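Local coordinates for protein ferredoxin component of carbazole 1,9a-dioxygenase (Nocardioides aromaticivorans, PDB 3GCE) that carries a Rieske-type [2Fe-2S] cluster and probably passes electrons to the terminal oxygenase component of the carbazole 1,9a-dioxygenase system, at residues G23-F28 against M36-G41; L50-E55 against L93-Y98; A56-G61 against I70-H75. All blocks are in the same frame, centred on the assembly; numbering follows the deposited sequence.

Interaction 1 (G23-F28 against M36-G41); sequences GVPTAF and MVVRDG
T26 and V37 form the hydrogen-bonded pair of an antiparallel beta hairpin, strands 26-30 and 33-40, in the Rieske domain. Their bonds run from T26 N to V37 O at 2.9 Å and from V37 N to T26 O at 2.7 Å, both close to straight. Next to them A27 and M36 make a non-hydrogen-bonded pair. T26 O, bonded by V37 N, also receives a weaker CA-H...O contact from M36 CA at 3.2 Å. Ahead of P25, which has no N-H to give, the pairing changes: a water bridges V24 O and R39 N, and G23 N bonds directly to R39 O at 2.7 Å. The backbone of G23 takes a positive phi (77°) here, a conformation glycine adopts easily. The guanidinium of R39 leads away from the hairpin and reaches L20 O through NH1.

Apolar contacts separate onto two faces. On the face of M36 and A27, the M36 chain starts with CG anti to the backbone N (chi1 -170°), then bends and lays SD against P25 CB at 3.7 Å. I70 of strand 69-71 packs on both M36 and P25, joining the hairpin to the cluster-binding part. V38 CG2 packs on P25, 4.2 Å from P25 CB. On the T26 and V37 face, F28 and V37 cross at about a right angle: V37 CG2 lies at the edge of the ring, near its plane, 3.9 Å from F28 CD2.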
ATOM      1  N   GLY A  23      -7.511   1.551  -7.996  1.00 23.58           N
ATOM      2  CA  GLY A  23      -7.741   0.185  -7.572  1.00 22.82           C
ATOM      3  C   GLY A  23      -6.682  -0.819  -7.977  1.00 21.55           C
ATOM      4  O   GLY A  23      -6.818  -1.985  -7.641  1.00 21.52           O
ATOM      5  N   VAL A  24      -5.640  -0.373  -8.678  1.00 20.33           N
ATOM      6  CA  VAL A  24      -4.528  -1.242  -9.059  1.00 20.56           C
ATOM      7  C   VAL A  24      -3.279  -0.913  -8.209  1.00 20.04           C
ATOM      8  O   VAL A  24      -2.652   0.147  -8.390  1.00 19.23           O
ATOM      9  CB  VAL A  24      -4.176  -1.147 -10.582  1.00 21.15           C
ATOM     10  CG1 VAL A  24      -3.054  -2.134 -10.928  1.00 22.20           C
ATOM     11  CG2 VAL A  24      -5.409  -1.424 -11.439  1.00 21.60           C
ATOM     12  N   PRO A  25      -2.928  -1.821  -7.281  1.00 20.24           N
ATOM     13  CA  PRO A  25      -1.785  -1.621  -6.380  1.00 20.60           C
ATOM     14  C   PRO A  25      -0.446  -1.730  -7.101  1.00 20.91           C
ATOM     15  O   PRO A  25      -0.296  -2.537  -8.013  1.00 20.78           O
ATOM     16  CB  PRO A  25      -1.928  -2.735  -5.336  1.00 20.51           C
ATOM     17  CG  PRO A  25      -3.149  -3.506  -5.685  1.00 21.40           C
ATOM     18  CD  PRO A  25      -3.618  -3.108  -7.049  1.00 20.07           C
ATOM     19  N   THR A  26       0.511  -0.901  -6.706  1.00 21.00           N
ATOM     20  CA  THR A  26       1.876  -1.005  -7.224  1.00 21.85           C
ATOM     21  C   THR A  26       2.825  -0.902  -6.058  1.00 21.10           C
ATOM     22  O   THR A  26       2.420  -0.527  -4.965  1.00 23.13           O
ATOM     23  CB  THR A  26       2.211   0.143  -8.188  1.00 22.36           C
ATOM     24  OG1 THR A  26       1.030   0.527  -8.878  1.00 26.64           O
ATOM     25  CG2 THR A  26       3.235  -0.298  -9.198  1.00 22.57           C
ATOM     26  N   ALA A  27       4.089  -1.211  -6.285  1.00 19.78           N
ATOM     27  CA  ALA A  27       5.090  -1.105  -5.242  1.00 19.08           C
ATOM     28  C   ALA A  27       6.198  -0.170  -5.721  1.00 18.89           C
ATOM     29  O   ALA A  27       6.516  -0.129  -6.917  1.00 17.72           O
ATOM     30  CB  ALA A  27       5.651  -2.466  -4.882  1.00 19.03           C
ATOM     31  N   PHE A  28       6.773   0.543  -4.760  1.00 18.09           N
ATOM     32  CA  PHE A  28       7.843   1.505  -4.978  1.00 18.55           C
ATOM     33  C   PHE A  28       8.864   1.369  -3.868  1.00 19.33           C
ATOM     34  O   PHE A  28       8.524   1.011  -2.724  1.00 18.81           O
ATOM     35  CB  PHE A  28       7.287   2.911  -4.948  1.00 17.46           C
ATOM     36  CG  PHE A  28       6.337   3.212  -6.066  1.00 17.36           C
ATOM     37  CD1 PHE A  28       6.808   3.419  -7.357  1.00 17.04           C
ATOM     38  CD2 PHE A  28       4.957   3.287  -5.829  1.00 18.70           C
ATOM     39  CE1 PHE A  28       5.927   3.703  -8.400  1.00 18.76           C
ATOM     40  CE2 PHE A  28       4.068   3.557  -6.869  1.00 17.98           C
ATOM     41  CZ  PHE A  28       4.553   3.769  -8.156  1.00 17.04           C
ATOM     42  N   MET A  36       3.741  -0.566  -0.904  1.00 14.00           N
ATOM     43  CA  MET A  36       2.603  -0.741  -1.787  1.00 14.86           C
ATOM     44  C   MET A  36       1.780   0.535  -1.755  1.00 13.71           C
ATOM     45  O   MET A  36       1.424   1.018  -0.678  1.00 12.29           O
ATOM     46  CB  MET A  36       1.747  -1.923  -1.333  1.00 14.98           C
ATOM     47  CG  MET A  36       0.660  -2.319  -2.352  1.00 20.71           C
ATOM     48  SD  MET A  36      -0.956  -1.733  -1.874  1.00 36.04           S
ATOM     49  CE  MET A  36      -1.170  -2.875  -0.565  1.00 29.30           C
ATOM     50  N   VAL A  37       1.484   1.056  -2.942  1.00 13.46           N
ATOM     51  CA  VAL A  37       0.691   2.264  -3.089  1.00 13.78           C
ATOM     52  C   VAL A  37      -0.531   1.913  -3.930  1.00 13.90           C
ATOM     53  O   VAL A  37      -0.402   1.189  -4.916  1.00 13.30           O
ATOM     54  CB  VAL A  37       1.567   3.412  -3.694  1.00 13.84           C
ATOM     55  CG1 VAL A  37       0.753   4.650  -4.013  1.00 14.02           C
ATOM     56  CG2 VAL A  37       2.653   3.773  -2.696  1.00 12.44           C
ATOM     57  N   VAL A  38      -1.713   2.385  -3.503  1.00 13.67           N
ATOM     58  CA  VAL A  38      -2.937   2.148  -4.232  1.00 13.92           C
ATOM     59  C   VAL A  38      -3.877   3.356  -4.154  1.00 15.47           C
ATOM     60  O   VAL A  38      -4.029   3.977  -3.101  1.00 14.96           O
ATOM     61  CB  VAL A  38      -3.627   0.827  -3.741  1.00 14.14           C
ATOM     62  CG1 VAL A  38      -4.178   0.965  -2.320  1.00 14.95           C
ATOM     63  CG2 VAL A  38      -4.716   0.367  -4.731  1.00 12.21           C
ATOM     64  N   ARG A  39      -4.466   3.700  -5.296  1.00 16.80           N
ATOM     65  CA  ARG A  39      -5.465   4.763  -5.402  1.00 18.99           C
ATOM     66  C   ARG A  39      -6.859   4.163  -5.236  1.00 19.46           C
ATOM     67  O   ARG A  39      -7.157   3.090  -5.777  1.00 19.32           O
ATOM     68  CB  ARG A  39      -5.433   5.397  -6.789  1.00 18.05           C
ATOM     69  CG  ARG A  39      -4.412   6.477  -7.050  1.00 22.25           C
ATOM     70  CD  ARG A  39      -4.654   7.091  -8.466  1.00 21.15           C
ATOM     71  NE  ARG A  39      -5.902   7.862  -8.572  1.00 25.33           N
ATOM     72  CZ  ARG A  39      -6.394   8.391  -9.698  1.00 23.99           C
ATOM     73  NH1 ARG A  39      -5.781   8.229 -10.867  1.00 22.05           N
ATOM     74  NH2 ARG A  39      -7.516   9.090  -9.658  1.00 24.28           N
ATOM     75  N   ASP A  40      -7.697   4.852  -4.481  1.00 21.09           N
ATOM     76  CA  ASP A  40      -9.126   4.607  -4.470  1.00 22.85           C
ATOM     77  C   ASP A  40      -9.798   5.978  -4.619  1.00 23.14           C
ATOM     78  O   ASP A  40      -9.542   6.887  -3.821  1.00 22.70           O
ATOM     79  CB  ASP A  40      -9.543   3.946  -3.152  1.00 23.76           C
ATOM     80  CG  ASP A  40     -11.041   3.608  -3.110  1.00 26.65           C
ATOM     81  OD1 ASP A  40     -11.497   2.784  -3.934  1.00 28.87           O
ATOM     82  OD2 ASP A  40     -11.752   4.182  -2.254  1.00 29.13           O
ATOM     83  N   GLY A  41     -10.637   6.149  -5.644  1.00 23.62           N
ATOM     84  CA  GLY A  41     -11.202   7.475  -5.917  1.00 24.09           C
ATOM     85  C   GLY A  41     -10.039   8.419  -6.127  1.00 24.04           C
ATOM     86  O   GLY A  41      -9.151   8.127  -6.921  1.00 24.91           O
TER
HETATM   87  O   HOH W   1      -3.720   2.490  -7.811  1.00 12.83           O

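Interaction 2 (L50-E55 against L93-Y98); sequences LCSHAE and LPVRAY. With FES (Fe2/s2 (inorganic) cluster), chain B.
L50 meets the second segment through its backbone: its carbonyl O lies 3.4 Å from V95 CG1, a methyl that is anti to its own carbonyl carbon (chi1 -66°) and also reaches S52 N. C51 turns its side chain away from 93-98 and toward the iron-sulfur cluster, where C51 SG binds the iron FE1 at 2.3 Å. S52 carries the polar part of the contact. Its OG, placed between the backbone N and the carbonyl carbon (chi1 66°), donates to L93 O at 2.7 Å, approaching 30° out of the carbonyl plane. A water gives a hydrogen bond to the same OG and accepts a longer one, 3.2 Å, from L93 N, so hydroxyl, water and L93 backbone are joined in a small closed network. S52 CB meanwhile packs on V95 CG1 at 3.8 Å. An alanine here would probably leave L93 O without its hydroxyl donor and the water without one of its anchors, letting 93-95 shift more easily beside the cluster loop. H53 follows, with H53 ND1 on the second iron, FE2, at 2.1 Å, while the backbone N of H53 donates to C51 SG at 3.5 Å. A54 N approaches a bridging sulfide of the cluster. This is the Cys-X-His half of the Rieske site, completed by C72 and H75. The contact lies at the surface, where the loop after strand 43-48 meets the loop that leads into strand 100-103; F79 of strand 78-80 touches C51, S52 and V95, and V95 also rests on I47 and S48 of strand 43-48.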
ATOM      1  N   LEU A  50       5.478  -5.815   2.110  1.00 12.70           N
ATOM      2  CA  LEU A  50       5.780  -7.160   2.594  1.00 13.70           C
ATOM      3  C   LEU A  50       4.739  -7.621   3.565  1.00 11.99           C
ATOM      4  O   LEU A  50       4.544  -6.992   4.601  1.00 12.18           O
ATOM      5  CB  LEU A  50       7.131  -7.208   3.304  1.00 13.83           C
ATOM      6  CG  LEU A  50       8.312  -7.740   2.523  1.00 18.61           C
ATOM      7  CD1 LEU A  50       8.116  -9.258   2.211  1.00 19.99           C
ATOM      8  CD2 LEU A  50       8.520  -6.879   1.277  1.00 22.79           C
ATOM      9  N   CYS A  51       4.109  -8.750   3.256  1.00 11.19           N
ATOM     10  CA  CYS A  51       3.103  -9.324   4.154  1.00  9.92           C
ATOM     11  C   CYS A  51       3.763  -9.662   5.500  1.00 10.12           C
ATOM     12  O   CYS A  51       4.917 -10.109   5.524  1.00  9.60           O
ATOM     13  CB  CYS A  51       2.504 -10.591   3.517  1.00  9.66           C
ATOM     14  SG  CYS A  51       1.183 -11.322   4.486  1.00 10.32           S
ATOM     15  N   SER A  52       3.056  -9.452   6.613  1.00  9.22           N
ATOM     16  CA  SER A  52       3.623  -9.793   7.917  1.00 11.66           C
ATOM     17  C   SER A  52       3.541 -11.290   8.247  1.00 11.81           C
ATOM     18  O   SER A  52       4.185 -11.760   9.203  1.00 12.78           O
ATOM     19  CB  SER A  52       2.908  -9.027   9.028  1.00 10.84           C
ATOM     20  OG  SER A  52       1.581  -9.473   9.112  1.00 11.76           O
ATOM     21  N   HIS A  53       2.788 -12.047   7.462  1.00 11.62           N
ATOM     22  CA  HIS A  53       2.592 -13.442   7.802  1.00 12.56           C
ATOM     23  C   HIS A  53       3.801 -14.298   7.365  1.00 13.69           C
ATOM     24  O   HIS A  53       4.307 -15.115   8.134  1.00 14.37           O
ATOM     25  CB  HIS A  53       1.265 -13.984   7.228  1.00 11.77           C
ATOM     26  CG  HIS A  53       1.141 -15.468   7.347  1.00 15.25           C
ATOM     27  ND1 HIS A  53       1.139 -16.303   6.252  1.00 14.63           N
ATOM     28  CD2 HIS A  53       1.099 -16.271   8.434  1.00 16.82           C
ATOM     29  CE1 HIS A  53       1.064 -17.560   6.662  1.00 18.01           C
ATOM     30  NE2 HIS A  53       1.051 -17.566   7.984  1.00 19.04           N
ATOM     31  N   ALA A  54       4.235 -14.116   6.124  1.00 13.24           N
ATOM     32  CA  ALA A  54       5.419 -14.791   5.602  1.00 14.72           C
ATOM     33  C   ALA A  54       5.913 -13.933   4.459  1.00 14.41           C
ATOM     34  O   ALA A  54       5.358 -12.868   4.196  1.00 14.16           O
ATOM     35  CB  ALA A  54       5.087 -16.205   5.137  1.00 14.63           C
ATOM     36  N   GLU A  55       6.962 -14.363   3.778  1.00 14.45           N
ATOM     37  CA  GLU A  55       7.427 -13.564   2.673  1.00 14.74           C
ATOM     38  C   GLU A  55       6.424 -13.614   1.528  1.00 13.38           C
ATOM     39  O   GLU A  55       6.255 -14.652   0.882  1.00 12.29           O
ATOM     40  CB  GLU A  55       8.804 -14.009   2.196  1.00 15.99           C
ATOM     41  CG  GLU A  55       9.398 -13.018   1.212  1.00 17.95           C
ATOM     42  CD  GLU A  55      10.466 -13.641   0.344  1.00 24.81           C
ATOM     43  OE1 GLU A  55      10.925 -14.763   0.682  1.00 26.03           O
ATOM     44  OE2 GLU A  55      10.848 -13.005  -0.668  1.00 25.48           O
ATOM     45  N   LEU A  93      -0.654  -9.770  12.487  1.00 12.24           N
ATOM     46  CA  LEU A  93       0.112  -8.624  12.932  1.00 12.77           C
ATOM     47  C   LEU A  93       0.088  -7.551  11.861  1.00 12.47           C
ATOM     48  O   LEU A  93       0.134  -7.873  10.673  1.00 11.79           O
ATOM     49  CB  LEU A  93       1.575  -9.008  13.277  1.00 13.65           C
ATOM     50  CG  LEU A  93       1.773  -9.835  14.547  1.00 14.55           C
ATOM     51  CD1 LEU A  93       3.215 -10.356  14.636  1.00 16.95           C
ATOM     52  CD2 LEU A  93       1.436  -9.011  15.778  1.00 15.98           C
ATOM     53  N   PRO A  94      -0.001  -6.274  12.277  1.00 11.98           N
ATOM     54  CA  PRO A  94      -0.087  -5.191  11.320  1.00 11.95           C
ATOM     55  C   PRO A  94       1.217  -4.981  10.559  1.00 12.21           C
ATOM     56  O   PRO A  94       2.312  -5.385  11.034  1.00 11.80           O
ATOM     57  CB  PRO A  94      -0.444  -3.960  12.194  1.00 11.86           C
ATOM     58  CG  PRO A  94       0.107  -4.302  13.548  1.00 12.31           C
ATOM     59  CD  PRO A  94      -0.026  -5.792  13.672  1.00 12.71           C
ATOM     60  N   VAL A  95       1.107  -4.374   9.381  1.00 10.99           N
ATOM     61  CA  VAL A  95       2.297  -3.885   8.685  1.00 10.68           C
ATOM     62  C   VAL A  95       2.362  -2.372   8.834  1.00 11.17           C
ATOM     63  O   VAL A  95       1.366  -1.747   9.198  1.00  9.80           O
ATOM     64  CB  VAL A  95       2.307  -4.264   7.191  1.00 10.17           C
ATOM     65  CG1 VAL A  95       2.440  -5.817   7.015  1.00 10.04           C
ATOM     66  CG2 VAL A  95       1.067  -3.740   6.498  1.00  9.75           C
ATOM     67  N   ARG A  96       3.532  -1.796   8.549  1.00 12.01           N
ATOM     68  CA  ARG A  96       3.720  -0.332   8.627  1.00 13.23           C
ATOM     69  C   ARG A  96       2.865   0.391   7.593  1.00 13.55           C
ATOM     70  O   ARG A  96       2.766  -0.058   6.446  1.00 14.10           O
ATOM     71  CB  ARG A  96       5.178   0.008   8.405  1.00 13.12           C
ATOM     72  CG  ARG A  96       5.488   1.521   8.442  1.00 17.95           C
ATOM     73  CD  ARG A  96       7.016   1.713   8.405  1.00 23.81           C
ATOM     74  NE  ARG A  96       7.631   1.244   9.650  1.00 26.43           N
ATOM     75  CZ  ARG A  96       7.552   1.888  10.822  1.00 29.08           C
ATOM     76  NH1 ARG A  96       6.927   3.057  10.893  1.00 30.90           N
ATOM     77  NH2 ARG A  96       8.101   1.383  11.925  1.00 29.95           N
ATOM     78  N   ALA A  97       2.194   1.457   8.033  1.00 12.94           N
ATOM     79  CA  ALA A  97       1.469   2.369   7.171  1.00 13.04           C
ATOM     80  C   ALA A  97       2.370   3.569   6.940  1.00 14.03           C
ATOM     81  O   ALA A  97       3.132   3.971   7.848  1.00 13.39           O
ATOM     82  CB  ALA A  97       0.158   2.807   7.828  1.00 13.82           C
ATOM     83  N   TYR A  98       2.315   4.129   5.739  1.00 13.51           N
ATOM     84  CA  TYR A  98       3.184   5.264   5.382  1.00 15.39           C
ATOM     85  C   TYR A  98       2.336   6.481   5.116  1.00 15.56           C
ATOM     86  O   TYR A  98       1.308   6.362   4.491  1.00 16.04           O
ATOM     87  CB  TYR A  98       3.981   4.939   4.117  1.00 14.84           C
ATOM     88  CG  TYR A  98       5.127   4.011   4.369  1.00 17.26           C
ATOM     89  CD1 TYR A  98       4.907   2.636   4.558  1.00 16.46           C
ATOM     90  CD2 TYR A  98       6.432   4.487   4.415  1.00 14.53           C
ATOM     91  CE1 TYR A  98       5.993   1.759   4.770  1.00 17.83           C
ATOM     92  CE2 TYR A  98       7.505   3.625   4.624  1.00 16.67           C
ATOM     93  CZ  TYR A  98       7.281   2.274   4.808  1.00 18.51           C
ATOM     94  OH  TYR A  98       8.363   1.456   5.032  1.00 21.52           O
TER
HETATM   95 FE1  FES B 201       0.681 -13.186   3.213  1.00 10.36          FE
HETATM   96 FE2  FES B 201       0.804 -15.730   4.238  1.00 12.85          FE
HETATM   97  S1  FES B 201      -1.013 -14.389   4.136  1.00 13.61           S
HETATM   98  S2  FES B 201       2.392 -14.522   3.285  1.00 10.42           S
HETATM   99  O   HOH W   2       0.719 -11.798  10.450  1.00 12.10           O

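Interaction 3 (A56-G61 against I70-H75); sequences AYLDMG and IECPLH. With FES (Fe2/s2 (inorganic) cluster), chain B.
P73 sits over the short 3-10 turn at 58-60, where the loop from the first half of the Rieske cluster site meets the second half, Cys-X-X-His. Its ring is the main bump: CG and CD come within 3.5 Å of Y57 O, while CB lies near M60 O and CG near M60 CB. The hollow that receives it ends at G61, whose CA approaches P73 CD at 3.6 Å and makes a CA-H...O contact with E71 O at 3.2 Å. With this backbone a CB on G61 would crowd E71 O, so the tight approach is consistent with a glycine.

Deeper in, L58 and I70 interlock. I70 pushes CG1 and CD1 against L58 O, with CG1 anti to the backbone N (chi1 -174°), and L58 CB faces I70 CG1. L58 CD2 turns to the cysteine, 3.8 Å from C72 CB, backing a residue whose SG binds one iron. I47 of strand 43-48 touches both L58 and I70 and extends this core.

At the cluster end a smaller knob, A56 CB, fits between C72 SG, L74 CB and a bridging sulfide. L74 N donates to C72 SG at 3.5 Å, which may tune the charge on that thiolate. H75 ND1 binds the other iron, FE2, at 2.1 Å; one face of the H75 imidazole carries L74 CG, 3.6 Å above the plane and offset toward the rim.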
ATOM      1  N   ALA A  56       5.749 -12.496   1.288  1.00 12.87           N
ATOM      2  CA  ALA A  56       4.946 -12.336   0.066  1.00 13.32           C
ATOM      3  C   ALA A  56       4.767 -10.853  -0.211  1.00 13.61           C
ATOM      4  O   ALA A  56       4.900 -10.044   0.705  1.00 13.97           O
ATOM      5  CB  ALA A  56       3.596 -13.028   0.192  1.00 12.64           C
ATOM      6  N   TYR A  57       4.457 -10.514  -1.458  1.00 12.43           N
ATOM      7  CA  TYR A  57       4.458  -9.137  -1.915  1.00 11.94           C
ATOM      8  C   TYR A  57       3.039  -8.682  -2.243  1.00 10.77           C
ATOM      9  O   TYR A  57       2.416  -9.145  -3.188  1.00  8.31           O
ATOM     10  CB  TYR A  57       5.491  -8.932  -3.067  1.00 12.49           C
ATOM     11  CG  TYR A  57       6.850  -9.381  -2.577  1.00 14.37           C
ATOM     12  CD1 TYR A  57       7.687  -8.489  -1.890  1.00 18.14           C
ATOM     13  CD2 TYR A  57       7.267 -10.707  -2.713  1.00 14.28           C
ATOM     14  CE1 TYR A  57       8.930  -8.901  -1.379  1.00 18.23           C
ATOM     15  CE2 TYR A  57       8.529 -11.140  -2.184  1.00 13.91           C
ATOM     16  CZ  TYR A  57       9.340 -10.204  -1.528  1.00 16.03           C
ATOM     17  OH  TYR A  57      10.559 -10.556  -0.994  1.00 16.29           O
ATOM     18  N   LEU A  58       2.525  -7.786  -1.394  1.00  9.81           N
ATOM     19  CA  LEU A  58       1.113  -7.456  -1.390  1.00  9.38           C
ATOM     20  C   LEU A  58       0.592  -6.827  -2.690  1.00 10.20           C
ATOM     21  O   LEU A  58      -0.542  -7.070  -3.074  1.00 12.03           O
ATOM     22  CB  LEU A  58       0.792  -6.533  -0.203  1.00  9.87           C
ATOM     23  CG  LEU A  58       1.088  -7.151   1.170  1.00 10.10           C
ATOM     24  CD1 LEU A  58       0.826  -6.086   2.251  1.00  8.50           C
ATOM     25  CD2 LEU A  58       0.218  -8.418   1.423  1.00 10.65           C
ATOM     26  N   ASP A  59       1.404  -6.022  -3.360  1.00 10.74           N
ATOM     27  CA  ASP A  59       1.001  -5.418  -4.632  1.00 13.07           C
ATOM     28  C   ASP A  59       0.643  -6.444  -5.725  1.00 13.99           C
ATOM     29  O   ASP A  59      -0.040  -6.111  -6.694  1.00 13.60           O
ATOM     30  CB  ASP A  59       2.086  -4.447  -5.137  1.00 13.56           C
ATOM     31  CG  ASP A  59       3.242  -5.144  -5.829  1.00 16.90           C
ATOM     32  OD1 ASP A  59       4.008  -5.902  -5.199  1.00 18.20           O
ATOM     33  OD2 ASP A  59       3.413  -4.892  -7.032  1.00 21.76           O
ATOM     34  N   MET A  60       1.128  -7.681  -5.571  1.00 14.33           N
ATOM     35  CA  MET A  60       0.819  -8.763  -6.512  1.00 14.22           C
ATOM     36  C   MET A  60      -0.472  -9.503  -6.136  1.00 14.77           C
ATOM     37  O   MET A  60      -0.899 -10.411  -6.858  1.00 14.03           O
ATOM     38  CB  MET A  60       1.982  -9.772  -6.583  1.00 14.60           C
ATOM     39  CG  MET A  60       3.358  -9.202  -6.962  1.00 16.08           C
ATOM     40  SD  MET A  60       3.279  -8.199  -8.429  1.00 19.77           S
ATOM     41  CE  MET A  60       2.980  -9.490  -9.647  1.00 18.68           C
ATOM     42  N   GLY A  61      -1.089  -9.099  -5.024  1.00 14.58           N
ATOM     43  CA  GLY A  61      -2.375  -9.639  -4.594  1.00 15.63           C
ATOM     44  C   GLY A  61      -3.571  -8.906  -5.185  1.00 16.22           C
ATOM     45  O   GLY A  61      -3.462  -8.284  -6.252  1.00 17.36           O
ATOM     46  N   ILE A  70      -6.225  -4.937   0.957  1.00 12.91           N
ATOM     47  CA  ILE A  70      -5.362  -5.649   0.029  1.00 12.63           C
ATOM     48  C   ILE A  70      -5.287  -7.111   0.507  1.00 12.65           C
ATOM     49  O   ILE A  70      -5.100  -7.395   1.691  1.00 11.25           O
ATOM     50  CB  ILE A  70      -3.949  -5.025  -0.023  1.00 13.13           C
ATOM     51  CG1 ILE A  70      -3.088  -5.696  -1.111  1.00 12.63           C
ATOM     52  CG2 ILE A  70      -3.247  -5.151   1.357  1.00 13.05           C
ATOM     53  CD1 ILE A  70      -3.619  -5.516  -2.539  1.00 10.21           C
ATOM     54  N   GLU A  71      -5.419  -8.032  -0.427  1.00 12.28           N
ATOM     55  CA  GLU A  71      -5.418  -9.449  -0.102  1.00 13.72           C
ATOM     56  C   GLU A  71      -4.095 -10.045  -0.577  1.00 13.50           C
ATOM     57  O   GLU A  71      -3.738  -9.911  -1.749  1.00 12.92           O
ATOM     58  CB  GLU A  71      -6.593 -10.118  -0.786  1.00 13.79           C
ATOM     59  CG  GLU A  71      -6.664 -11.643  -0.665  1.00 16.01           C
ATOM     60  CD  GLU A  71      -7.888 -12.190  -1.403  1.00 19.30           C
ATOM     61  OE1 GLU A  71      -8.471 -11.450  -2.223  1.00 24.90           O
ATOM     62  OE2 GLU A  71      -8.275 -13.355  -1.183  1.00 27.63           O
ATOM     63  N   CYS A  72      -3.351 -10.663   0.341  1.00 12.35           N
ATOM     64  CA  CYS A  72      -2.023 -11.210   0.030  1.00 11.23           C
ATOM     65  C   CYS A  72      -2.166 -12.308  -1.042  1.00 11.19           C
ATOM     66  O   CYS A  72      -3.064 -13.148  -0.944  1.00 11.09           O
ATOM     67  CB  CYS A  72      -1.434 -11.818   1.314  1.00 11.58           C
ATOM     68  SG  CYS A  72       0.171 -12.645   1.094  1.00 12.42           S
ATOM     69  N   PRO A  73      -1.280 -12.327  -2.053  1.00 11.19           N
ATOM     70  CA  PRO A  73      -1.437 -13.369  -3.082  1.00 11.27           C
ATOM     71  C   PRO A  73      -1.099 -14.802  -2.630  1.00 11.58           C
ATOM     72  O   PRO A  73      -1.481 -15.779  -3.315  1.00 10.72           O
ATOM     73  CB  PRO A  73      -0.462 -12.934  -4.186  1.00 11.34           C
ATOM     74  CG  PRO A  73       0.587 -12.133  -3.492  1.00 12.63           C
ATOM     75  CD  PRO A  73      -0.143 -11.421  -2.332  1.00 10.42           C
ATOM     76  N   LEU A  74      -0.417 -14.936  -1.492  1.00 10.75           N
ATOM     77  CA  LEU A  74       0.140 -16.218  -1.133  1.00 11.38           C
ATOM     78  C   LEU A  74      -0.808 -17.052  -0.273  1.00 10.93           C
ATOM     79  O   LEU A  74      -1.124 -18.187  -0.646  1.00 10.88           O
ATOM     80  CB  LEU A  74       1.534 -16.075  -0.503  1.00 11.01           C
ATOM     81  CG  LEU A  74       2.292 -17.374  -0.231  1.00 12.67           C
ATOM     82  CD1 LEU A  74       2.471 -18.249  -1.512  1.00 11.79           C
ATOM     83  CD2 LEU A  74       3.641 -17.045   0.438  1.00 11.18           C
ATOM     84  N   HIS A  75      -1.240 -16.521   0.870  1.00 11.15           N
ATOM     85  CA  HIS A  75      -2.214 -17.245   1.705  1.00 10.61           C
ATOM     86  C   HIS A  75      -3.485 -16.437   1.947  1.00 11.18           C
ATOM     87  O   HIS A  75      -4.301 -16.761   2.846  1.00  9.37           O
ATOM     88  CB  HIS A  75      -1.625 -17.688   3.040  1.00 11.14           C
ATOM     89  CG  HIS A  75      -0.266 -18.309   2.934  1.00 10.70           C
ATOM     90  ND1 HIS A  75       0.867 -17.686   3.398  1.00 11.48           N
ATOM     91  CD2 HIS A  75       0.139 -19.508   2.444  1.00 11.93           C
ATOM     92  CE1 HIS A  75       1.918 -18.469   3.204  1.00 10.06           C
ATOM     93  NE2 HIS A  75       1.505 -19.578   2.611  1.00  9.25           N
TER
HETATM   94 FE1  FES B 201       0.681 -13.186   3.213  1.00 10.36          FE
HETATM   95 FE2  FES B 201       0.804 -15.730   4.238  1.00 12.85          FE
HETATM   96  S1  FES B 201      -1.013 -14.389   4.136  1.00 13.61           S
HETATM   97  S2  FES B 201       2.392 -14.522   3.285  1.00 10.42           S

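Interaction 1 is partly buried and lies nearest the centre of the chain; it is held by strand-to-strand backbone bonds. Interaction 2 is a surface contact between loops, small and reliant on a hydroxyl and a water. Interaction 3, also partly buried, relies on shape and has no hydrogen bond between its segments. Interactions 2 and 3 share the cluster, each supplying one cysteine and one histidine, and they meet again where C51 N probably bonds to A56 O. Interactions 1 and 3 touch through M36 CE on I70 CG1 and A27 against D59, whereas interactions 1 and 2 do not touch.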